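Haloacid dehalogenase-like hydrolase (Klebsiella pneumoniae subsp. pneumoniae, PDB 3PGV) is probably a magnesium-dependent phosphatase of the Cof family within the haloacid dehalogenase superfamily, and carries a calcium ion at its metal site in this crystal. Local coordinates at residues Gly62-Asp67 with Asn123-Asp128; Asp128-Asn133 with Ala146-Lys151; Arg115-Ile120 with His173-Pro178. One frame throughout, in Å; residues are numbered along the deposited sequence.

Contact 1: Gly62-Asp67 with Asn123-Asp128; sequences GRHYID and NVYRED
H64 and Y125 meet where the loop after strand 56-60 of the Rossmann-like HAD core faces strand 121-126 of the Cof-type cap, so the contact spans the seam between the two domains. Its tight part is a T-shaped stack: the imidazole turns its edge to the face of the phenol ring, planes at 84° and centroids 5.2 Å apart, while H64 CB adds a CH-pi contact over the same ring. H64 CG stands anti to the backbone N (chi1 -169°), carrying the imidazole toward the end of the strand. Both its nitrogens are used in the ring plane: ND1 accepts from I66 N of its own loop, and NE2 donates to a lone pair of E127 O at 2.7 Å, so the ring's rotation is fixed from two ends. Toward the exposed turn the packing thins. There D128 crosses I66 at about a right angle, I66 CD1 lying 3.7 Å from D128 CB, and D128 OD1 lies near the imidazole edge, 3.5 Å from H64 CE1. R63, on the same loop, forms a salt bridge with the calcium ligand D29. Beside the phenol, one water accepts from H64 N, donates to D67 OD2 and hydrogen-bonds Y125 OH at 2.6 Å.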
loop_
_atom_site.group_PDB
_atom_site.type_symbol
_atom_site.label_atom_id
_atom_site.label_comp_id
_atom_site.label_asym_id
_atom_site.label_seq_id
_atom_site.Cartn_x
_atom_site.Cartn_y
_atom_site.Cartn_z
ATOM N N GLY A 62 -0.641 -1.697 -0.872
ATOM C CA GLY A 62 0.310 -2.678 -0.394
ATOM C C GLY A 62 0.350 -3.893 -1.301
ATOM O O GLY A 62 1.325 -4.649 -1.298
ATOM N N ARG A 63 -0.681 -4.044 -2.152
ATOM C CA ARG A 63 -0.770 -5.155 -3.095
ATOM C C ARG A 63 0.393 -5.183 -4.063
ATOM O O ARG A 63 0.976 -4.142 -4.359
ATOM C CB ARG A 63 -2.069 -5.085 -3.892
ATOM C CG ARG A 63 -3.344 -5.344 -3.099
ATOM C CD ARG A 63 -4.469 -5.534 -4.080
ATOM N NE ARG A 63 -5.785 -5.525 -3.462
ATOM C CZ ARG A 63 -6.902 -5.830 -4.118
ATOM N NH1 ARG A 63 -6.850 -6.197 -5.394
ATOM N NH2 ARG A 63 -8.078 -5.790 -3.497
ATOM N N HIS A 64 0.687 -6.373 -4.625
ATOM C CA HIS A 64 1.659 -6.508 -5.710
ATOM C C HIS A 64 0.992 -5.959 -6.980
ATOM O O HIS A 64 -0.239 -6.011 -7.094
ATOM C CB HIS A 64 2.008 -7.988 -5.914
ATOM C CG HIS A 64 3.173 -8.224 -6.822
ATOM N ND1 HIS A 64 3.053 -8.106 -8.192
ATOM C CD2 HIS A 64 4.422 -8.658 -6.528
ATOM C CE1 HIS A 64 4.242 -8.414 -8.684
ATOM N NE2 HIS A 64 5.094 -8.765 -7.719
ATOM N N TYR A 65 1.781 -5.455 -7.923
ATOM C CA TYR A 65 1.259 -4.899 -9.173
ATOM C C TYR A 65 0.372 -5.905 -9.948
ATOM O O TYR A 65 -0.697 -5.535 -10.424
ATOM C CB TYR A 65 2.398 -4.365 -10.055
ATOM C CG TYR A 65 1.910 -3.585 -11.252
ATOM C CD1 TYR A 65 1.333 -2.326 -11.102
ATOM C CD2 TYR A 65 2.094 -4.068 -12.547
ATOM C CE1 TYR A 65 0.852 -1.614 -12.200
ATOM C CE2 TYR A 65 1.628 -3.359 -13.656
ATOM C CZ TYR A 65 1.012 -2.127 -13.477
ATOM O OH TYR A 65 0.573 -1.410 -14.564
ATOM N N ILE A 66 0.770 -7.186 -9.980
ATOM C CA ILE A 66 -0.011 -8.229 -10.645
ATOM C C ILE A 66 -1.393 -8.359 -10.004
ATOM O O ILE A 66 -2.383 -8.599 -10.704
ATOM C CB ILE A 66 0.762 -9.582 -10.650
ATOM C CG1 ILE A 66 2.071 -9.463 -11.459
ATOM C CG2 ILE A 66 -0.128 -10.739 -11.189
ATOM C CD1 ILE A 66 3.047 -10.636 -11.257
ATOM N N ASP A 67 -1.464 -8.120 -8.677
ATOM C CA ASP A 67 -2.682 -8.245 -7.874
ATOM C C ASP A 67 -3.632 -7.010 -8.004
ATOM O O ASP A 67 -4.717 -7.021 -7.440
ATOM C CB ASP A 67 -2.304 -8.486 -6.402
ATOM C CG ASP A 67 -3.109 -9.559 -5.700
ATOM O OD1 ASP A 67 -4.198 -9.915 -6.208
ATOM O OD2 ASP A 67 -2.683 -10.004 -4.619
ATOM N N ASN A 123 5.961 -14.175 4.319
ATOM C CA ASN A 123 5.667 -13.983 2.903
ATOM C C ASN A 123 6.670 -13.042 2.287
ATOM O O ASN A 123 7.121 -12.103 2.945
ATOM C CB ASN A 123 4.259 -13.443 2.707
ATOM C CG ASN A 123 3.179 -14.329 3.228
ATOM O OD1 ASN A 123 2.550 -15.059 2.488
ATOM N ND2 ASN A 123 2.888 -14.224 4.512
ATOM N N VAL A 124 7.019 -13.279 1.017
ATOM C CA VAL A 124 8.013 -12.471 0.316
ATOM C C VAL A 124 7.512 -12.112 -1.096
ATOM O O VAL A 124 7.062 -12.995 -1.832
ATOM C CB VAL A 124 9.383 -13.232 0.239
ATOM C CG1 VAL A 124 10.412 -12.432 -0.541
ATOM C CG2 VAL A 124 9.904 -13.578 1.628
ATOM N N TYR A 125 7.626 -10.827 -1.485
ATOM C CA TYR A 125 7.428 -10.434 -2.881
ATOM C C TYR A 125 8.785 -10.198 -3.506
ATOM O O TYR A 125 9.464 -9.237 -3.146
ATOM C CB TYR A 125 6.561 -9.170 -3.013
ATOM C CG TYR A 125 5.079 -9.383 -2.757
ATOM C CD1 TYR A 125 4.531 -10.667 -2.720
ATOM C CD2 TYR A 125 4.211 -8.299 -2.630
ATOM C CE1 TYR A 125 3.175 -10.867 -2.478
ATOM C CE2 TYR A 125 2.855 -8.484 -2.387
ATOM C CZ TYR A 125 2.335 -9.769 -2.318
ATOM O OH TYR A 125 0.984 -9.950 -2.085
ATOM N N ARG A 126 9.253 -11.158 -4.322
ATOM C CA ARG A 126 10.505 -11.033 -5.050
ATOM C C ARG A 126 10.185 -10.818 -6.499
ATOM O O ARG A 126 9.674 -11.737 -7.160
ATOM C CB ARG A 126 11.363 -12.293 -4.886
ATOM C CG ARG A 126 12.705 -12.175 -5.580
ATOM C CD ARG A 126 13.559 -13.407 -5.402
ATOM N NE ARG A 126 14.902 -13.186 -5.927
ATOM C CZ ARG A 126 15.218 -13.273 -7.215
ATOM N NH1 ARG A 126 14.296 -13.596 -8.110
ATOM N NH2 ARG A 126 16.456 -13.032 -7.617
ATOM N N GLU A 127 10.430 -9.589 -7.006
ATOM C CA GLU A 127 10.085 -9.214 -8.386
ATOM C C GLU A 127 8.606 -9.531 -8.658
ATOM O O GLU A 127 7.749 -9.061 -7.918
ATOM C CB GLU A 127 11.019 -9.906 -9.422
ATOM C CG GLU A 127 12.515 -9.663 -9.193
ATOM C CD GLU A 127 13.009 -8.235 -9.370
ATOM O OE1 GLU A 127 12.172 -7.320 -9.547
ATOM O OE2 GLU A 127 14.244 -8.033 -9.316
ATOM N N ASP A 128 8.318 -10.395 -9.644
ATOM C CA ASP A 128 6.938 -10.765 -9.978
ATOM C C ASP A 128 6.489 -12.055 -9.296
ATOM O O ASP A 128 5.452 -12.611 -9.657
ATOM C CB ASP A 128 6.758 -10.865 -11.500
ATOM C CG ASP A 128 6.653 -9.523 -12.193
ATOM O OD1 ASP A 128 6.349 -8.500 -11.491
ATOM O OD2 ASP A 128 6.754 -9.492 -13.442
HETATM O O HOH W 1 -0.669 -8.501 -3.489
#

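Contact 2: Asp128-Asn133 with Ala146-Lys151; sequences DEWYMN and AVFNYK. With EDO (1,2-ethanediol), chain I.
The indole of W130 carries Y150 CB over the centre of its six-membered ring, 3.7 Å from the centroid, while F148 O lies at its edge, near the ring plane. Y150 also turns the edge of its phenol toward the indole face, planes at 82°, in a T-shaped pair. Over the centre of the Y150 ring sits the methyl of selenomethionine M132, CE 3.5 Å from the centroid, with SE above the same face in a Met-aromatic contact. F148, its ring edge near D128 O, runs nearly parallel to the indole but is slid aside so that they barely overlap; its CZ touches W130 CB instead. With CG between its backbone N and carbonyl carbon (chi1 62°), Y150 swings its ring against the M132 methyl and edge-on to the indole. Strand 150-152 joins strand 129-132 in parallel: K151 N donates to W130 O and K151 O accepts from M132 N, each at 2.9 Å. O2 of an ethanediol, probably from the crystallisation liquor, accepts from W130 N and donates to N149 O, linking the two backbones. Y131 and K151 lie side by side, and the extended lysine forms a salt bridge, NZ to E129 OE2 2.8 Å, on the syn side but tilted from the carboxylate plane. Since Y131 OH donates to E129 OE1 from above its plane, both oxygens are engaged, probably favouring a charged glutamate.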
loop_
_atom_site.group_PDB
_atom_site.type_symbol
_atom_site.label_atom_id
_atom_site.label_comp_id
_atom_site.label_asym_id
_atom_site.label_seq_id
_atom_site.Cartn_x
_atom_site.Cartn_y
_atom_site.Cartn_z
ATOM N N ASP A 128 8.318 -10.395 -9.644
ATOM C CA ASP A 128 6.938 -10.765 -9.978
ATOM C C ASP A 128 6.489 -12.055 -9.296
ATOM O O ASP A 128 5.452 -12.611 -9.657
ATOM C CB ASP A 128 6.758 -10.865 -11.500
ATOM C CG ASP A 128 6.653 -9.523 -12.193
ATOM O OD1 ASP A 128 6.349 -8.500 -11.491
ATOM O OD2 ASP A 128 6.754 -9.492 -13.442
ATOM N N GLU A 129 7.234 -12.510 -8.289
ATOM C CA GLU A 129 6.884 -13.755 -7.597
ATOM C C GLU A 129 6.520 -13.561 -6.139
ATOM O O GLU A 129 7.029 -12.653 -5.477
ATOM C CB GLU A 129 7.994 -14.798 -7.736
ATOM C CG GLU A 129 8.176 -15.313 -9.151
ATOM C CD GLU A 129 9.153 -16.466 -9.249
ATOM O OE1 GLU A 129 10.279 -16.337 -8.712
ATOM O OE2 GLU A 129 8.789 -17.504 -9.849
ATOM N N TRP A 130 5.683 -14.455 -5.624
ATOM C CA TRP A 130 5.254 -14.457 -4.249
ATOM C C TRP A 130 5.712 -15.735 -3.591
ATOM O O TRP A 130 5.440 -16.824 -4.100
ATOM C CB TRP A 130 3.725 -14.291 -4.177
ATOM C CG TRP A 130 3.094 -14.592 -2.850
ATOM C CD1 TRP A 130 3.618 -14.345 -1.613
ATOM C CD2 TRP A 130 1.722 -14.986 -2.633
ATOM N NE1 TRP A 130 2.690 -14.657 -0.634
ATOM C CE2 TRP A 130 1.505 -15.007 -1.236
ATOM C CE3 TRP A 130 0.656 -15.319 -3.490
ATOM C CZ2 TRP A 130 0.296 -15.419 -0.676
ATOM C CZ3 TRP A 130 -0.550 -15.714 -2.934
ATOM C CH2 TRP A 130 -0.724 -15.764 -1.543
ATOM N N TYR A 131 6.527 -15.603 -2.523
ATOM C CA TYR A 131 7.055 -16.742 -1.786
ATOM C C TYR A 131 6.485 -16.816 -0.393
ATOM O O TYR A 131 6.155 -15.792 0.202
ATOM C CB TYR A 131 8.593 -16.713 -1.750
ATOM C CG TYR A 131 9.226 -17.065 -3.077
ATOM C CD1 TYR A 131 9.494 -16.078 -4.031
ATOM C CD2 TYR A 131 9.520 -18.387 -3.403
ATOM C CE1 TYR A 131 10.069 -16.398 -5.262
ATOM C CE2 TYR A 131 10.062 -18.724 -4.641
ATOM C CZ TYR A 131 10.349 -17.724 -5.566
ATOM O OH TYR A 131 10.918 -18.050 -6.776
HETATM N N MSE A 132 6.365 -18.026 0.130
HETATM C CA MSE A 132 5.812 -18.285 1.451
HETATM C C MSE A 132 6.656 -19.374 2.104
HETATM O O MSE A 132 7.083 -20.301 1.416
HETATM C CB MSE A 132 4.374 -18.755 1.302
HETATM C CG MSE A 132 3.443 -18.135 2.265
HETATM SE SE MSE A 132 1.591 -18.575 1.869
HETATM C CE MSE A 132 1.675 -20.417 1.970
ATOM N N ASN A 133 6.971 -19.236 3.409
ATOM C CA ASN A 133 7.842 -20.222 4.073
ATOM C C ASN A 133 7.150 -21.556 4.321
ATOM O O ASN A 133 7.808 -22.599 4.297
ATOM C CB ASN A 133 8.480 -19.661 5.355
ATOM C CG ASN A 133 7.512 -19.316 6.454
ATOM O OD1 ASN A 133 6.329 -19.050 6.221
ATOM N ND2 ASN A 133 8.033 -19.177 7.663
ATOM N N ALA A 146 -6.327 -11.629 -11.636
ATOM C CA ALA A 146 -5.107 -12.191 -12.184
ATOM C C ALA A 146 -4.669 -13.416 -11.391
ATOM O O ALA A 146 -4.884 -13.477 -10.182
ATOM C CB ALA A 146 -4.006 -11.151 -12.178
ATOM N N VAL A 147 -4.058 -14.394 -12.074
ATOM C CA VAL A 147 -3.491 -15.561 -11.411
ATOM C C VAL A 147 -2.221 -15.136 -10.645
ATOM O O VAL A 147 -1.231 -14.736 -11.263
ATOM C CB VAL A 147 -3.204 -16.716 -12.422
ATOM C CG1 VAL A 147 -2.530 -17.900 -11.727
ATOM C CG2 VAL A 147 -4.486 -17.159 -13.129
ATOM N N PHE A 148 -2.294 -15.119 -9.310
ATOM C CA PHE A 148 -1.147 -14.759 -8.474
ATOM C C PHE A 148 -1.014 -15.754 -7.296
ATOM O O PHE A 148 -1.763 -15.667 -6.322
ATOM C CB PHE A 148 -1.258 -13.284 -7.987
ATOM C CG PHE A 148 0.005 -12.717 -7.362
ATOM C CD1 PHE A 148 1.197 -12.677 -8.075
ATOM C CD2 PHE A 148 -0.023 -12.140 -6.097
ATOM C CE1 PHE A 148 2.362 -12.151 -7.495
ATOM C CE2 PHE A 148 1.137 -11.578 -5.536
ATOM C CZ PHE A 148 2.319 -11.597 -6.236
ATOM N N ASN A 149 -0.118 -16.756 -7.449
ATOM C CA ASN A 149 0.070 -17.844 -6.483
ATOM C C ASN A 149 1.367 -17.730 -5.733
ATOM O O ASN A 149 2.255 -17.003 -6.144
ATOM C CB ASN A 149 0.025 -19.177 -7.186
ATOM C CG ASN A 149 -1.241 -19.417 -7.931
ATOM O OD1 ASN A 149 -2.357 -19.200 -7.421
ATOM N ND2 ASN A 149 -1.107 -19.910 -9.134
ATOM N N TYR A 150 1.498 -18.473 -4.643
ATOM C CA TYR A 150 2.738 -18.500 -3.892
ATOM C C TYR A 150 3.554 -19.712 -4.307
ATOM O O TYR A 150 3.003 -20.671 -4.854
ATOM C CB TYR A 150 2.459 -18.532 -2.349
ATOM C CG TYR A 150 1.691 -19.763 -1.885
ATOM C CD1 TYR A 150 2.333 -20.987 -1.708
ATOM C CD2 TYR A 150 0.332 -19.692 -1.589
ATOM C CE1 TYR A 150 1.624 -22.129 -1.334
ATOM C CE2 TYR A 150 -0.382 -20.819 -1.191
ATOM C CZ TYR A 150 0.274 -22.034 -1.044
ATOM O OH TYR A 150 -0.416 -23.140 -0.618
ATOM N N LYS A 151 4.863 -19.639 -4.115
ATOM C CA LYS A 151 5.757 -20.771 -4.157
ATOM C C LYS A 151 6.271 -20.941 -2.741
ATOM O O LYS A 151 6.427 -19.951 -2.034
ATOM C CB LYS A 151 6.954 -20.503 -5.087
ATOM C CG LYS A 151 6.688 -20.644 -6.566
ATOM C CD LYS A 151 8.030 -20.603 -7.318
ATOM C CE LYS A 151 7.905 -20.464 -8.803
ATOM N NZ LYS A 151 9.236 -20.274 -9.437
HETATM C C1 EDO I . 5.020 -17.389 -7.721
HETATM O O1 EDO I . 5.298 -18.389 -8.710
HETATM C C2 EDO I . 4.417 -16.170 -8.413
HETATM O O2 EDO I . 3.833 -15.284 -7.444
#

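Contact 3: Arg115-Ile120 with His173-Pro178; sequences RNDPKI and HEHLLP
D117 and H175 both hold CG anti to the backbone N (chi1 -165° and -173°), which sends carboxylate and imidazole at each other from opposite directions. The result is a His-carboxylate hydrogen bond: H175 NE2 donates to the syn lone pair of D117 OD2 at 2.7 Å, nearly in the imidazole plane and fairly straight at 161°. An Asx turn holds the carboxylate's other oxygen: D117 OD1 accepts from K119 N on its anti side at 3.1 Å, inside the type I turn from D117 to I120. K119 then bends at its third torsion and passes over one face of the imidazole, CD 4.0 Å above the centroid in a CH-pi contact, before its ammonium forms a salt bridge with D172. I120 packs against the CD2 corner of the ring: its CD1 is 3.7 Å from H175 CD2 and more loosely meets L176 CD2. One imidazole is gripped at NE2 and packed by a lysine chain and an isoleucine. Far from the metal site, this is structural packing in the cap, joining the turn between helix 104-110 and strand 121-126 to the beginning of helix 173-187, where L176 also packs on F195 of strand 191-195.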
loop_
_atom_site.group_PDB
_atom_site.type_symbol
_atom_site.label_atom_id
_atom_site.label_comp_id
_atom_site.label_asym_id
_atom_site.label_seq_id
_atom_site.Cartn_x
_atom_site.Cartn_y
_atom_site.Cartn_z
ATOM N N ARG A 115 11.150 -18.351 11.273
ATOM C CA ARG A 115 10.923 -19.621 10.594
ATOM C C ARG A 115 10.225 -20.633 11.504
ATOM O O ARG A 115 9.332 -21.363 11.054
ATOM C CB ARG A 115 12.244 -20.209 10.098
ATOM C CG ARG A 115 12.067 -21.503 9.316
ATOM C CD ARG A 115 12.280 -21.243 7.873
ATOM N NE ARG A 115 11.343 -21.955 7.033
ATOM C CZ ARG A 115 11.246 -21.766 5.727
ATOM N NH1 ARG A 115 12.028 -20.880 5.119
ATOM N NH2 ARG A 115 10.363 -22.452 5.015
ATOM N N ASN A 116 10.640 -20.684 12.784
ATOM C CA ASN A 116 10.167 -21.694 13.736
ATOM C C ASN A 116 8.975 -21.246 14.572
ATOM O O ASN A 116 8.607 -21.936 15.521
ATOM C CB ASN A 116 11.312 -22.165 14.624
ATOM C CG ASN A 116 12.482 -22.712 13.839
ATOM O OD1 ASN A 116 13.608 -22.229 13.954
ATOM N ND2 ASN A 116 12.212 -23.653 12.935
ATOM N N ASP A 117 8.334 -20.122 14.204
ATOM C CA ASP A 117 7.143 -19.672 14.922
ATOM C C ASP A 117 5.902 -20.249 14.224
ATOM O O ASP A 117 5.560 -19.820 13.129
ATOM C CB ASP A 117 7.091 -18.134 14.977
ATOM C CG ASP A 117 6.105 -17.564 15.988
ATOM O OD1 ASP A 117 5.026 -18.156 16.159
ATOM O OD2 ASP A 117 6.375 -16.478 16.527
ATOM N N PRO A 118 5.253 -21.283 14.801
ATOM C CA PRO A 118 4.098 -21.884 14.116
ATOM C C PRO A 118 2.923 -20.916 13.923
ATOM O O PRO A 118 2.065 -21.160 13.078
ATOM C CB PRO A 118 3.720 -23.057 15.028
ATOM C CG PRO A 118 4.231 -22.678 16.365
ATOM C CD PRO A 118 5.499 -21.923 16.110
ATOM N N LYS A 119 2.894 -19.807 14.700
ATOM C CA LYS A 119 1.814 -18.822 14.636
ATOM C C LYS A 119 1.990 -17.839 13.475
ATOM O O LYS A 119 1.009 -17.246 13.028
ATOM C CB LYS A 119 1.685 -18.061 15.976
ATOM C CG LYS A 119 1.296 -18.963 17.158
ATOM C CD LYS A 119 1.201 -18.184 18.485
ATOM C CE LYS A 119 -0.018 -17.283 18.553
ATOM N NZ LYS A 119 -0.104 -16.568 19.849
ATOM N N ILE A 120 3.240 -17.666 12.978
ATOM C CA ILE A 120 3.515 -16.704 11.907
ATOM C C ILE A 120 3.901 -17.393 10.580
ATOM O O ILE A 120 4.708 -18.323 10.575
ATOM C CB ILE A 120 4.593 -15.678 12.343
ATOM C CG1 ILE A 120 4.211 -14.989 13.668
ATOM C CG2 ILE A 120 4.857 -14.656 11.229
ATOM C CD1 ILE A 120 5.376 -14.123 14.320
ATOM N N HIS A 173 -3.069 -10.795 16.369
ATOM C CA HIS A 173 -2.487 -9.462 16.213
ATOM C C HIS A 173 -1.481 -9.147 17.314
ATOM O O HIS A 173 -0.404 -8.621 17.025
ATOM C CB HIS A 173 -3.585 -8.383 16.190
ATOM C CG HIS A 173 -3.044 -6.986 16.287
ATOM N ND1 HIS A 173 -2.289 -6.434 15.267
ATOM C CD2 HIS A 173 -3.139 -6.092 17.293
ATOM C CE1 HIS A 173 -1.939 -5.229 15.692
ATOM N NE2 HIS A 173 -2.434 -4.972 16.896
ATOM N N GLU A 174 -1.845 -9.439 18.580
ATOM C CA GLU A 174 -1.002 -9.175 19.736
ATOM C C GLU A 174 0.348 -9.889 19.632
ATOM O O GLU A 174 1.334 -9.401 20.169
ATOM C CB GLU A 174 -1.725 -9.572 21.046
ATOM C CG GLU A 174 -2.807 -8.593 21.501
ATOM C CD GLU A 174 -4.047 -8.478 20.619
ATOM O OE1 GLU A 174 -4.439 -9.487 19.981
ATOM O OE2 GLU A 174 -4.667 -7.393 20.634
ATOM N N HIS A 175 0.390 -11.044 18.939
ATOM C CA HIS A 175 1.625 -11.808 18.765
ATOM C C HIS A 175 2.606 -11.104 17.790
ATOM O O HIS A 175 3.820 -11.270 17.922
ATOM C CB HIS A 175 1.309 -13.237 18.295
ATOM C CG HIS A 175 2.504 -14.131 18.248
ATOM N ND1 HIS A 175 3.083 -14.626 19.407
ATOM C CD2 HIS A 175 3.168 -14.625 17.185
ATOM C CE1 HIS A 175 4.105 -15.365 19.010
ATOM N NE2 HIS A 175 4.185 -15.414 17.686
ATOM N N LEU A 176 2.069 -10.278 16.850
ATOM C CA LEU A 176 2.881 -9.535 15.875
ATOM C C LEU A 176 3.502 -8.272 16.463
ATOM O O LEU A 176 4.550 -7.827 15.982
ATOM C CB LEU A 176 2.046 -9.175 14.624
ATOM C CG LEU A 176 1.671 -10.345 13.700
ATOM C CD1 LEU A 176 0.740 -9.881 12.583
ATOM C CD2 LEU A 176 2.910 -11.006 13.122
ATOM N N LEU A 177 2.854 -7.675 17.491
ATOM C CA LEU A 177 3.341 -6.433 18.123
ATOM C C LEU A 177 4.815 -6.500 18.620
ATOM O O LEU A 177 5.599 -5.603 18.293
ATOM C CB LEU A 177 2.394 -5.974 19.242
ATOM C CG LEU A 177 1.033 -5.454 18.765
ATOM C CD1 LEU A 177 0.076 -5.283 19.925
ATOM C CD2 LEU A 177 1.181 -4.153 17.980
ATOM N N PRO A 178 5.238 -7.567 19.374
ATOM C CA PRO A 178 6.647 -7.633 19.803
ATOM C C PRO A 178 7.612 -7.835 18.626
ATOM O O PRO A 178 8.766 -7.401 18.706
ATOM C CB PRO A 178 6.673 -8.820 20.782
ATOM C CG PRO A 178 5.244 -9.088 21.111
ATOM C CD PRO A 178 4.467 -8.701 19.907
#

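How the contacts relate
From the N terminus the chain builds strand 23-27 and, two helices later, strand 56-60, then enters loop 62-67. It runs through helix 69-75 and strands 80-83, 88-90 and 96-99 before entering the cap. Contact 1 closes that excursion when strand 121-126 returns to the loop. Residues 115-120 come just before this strand, so contact 3, completed only at helix 173-187, crosses contact 1 along the sequence. Contact 2 begins at the shared residue D128, follows contact 1 in series, and is nested within the loop closed by contact 3. Contacts 1 and 2 meet in the cap sheet through V124 O and Y131 N. Together the three tie core to cap, edge strand to sheet, and turn to helix.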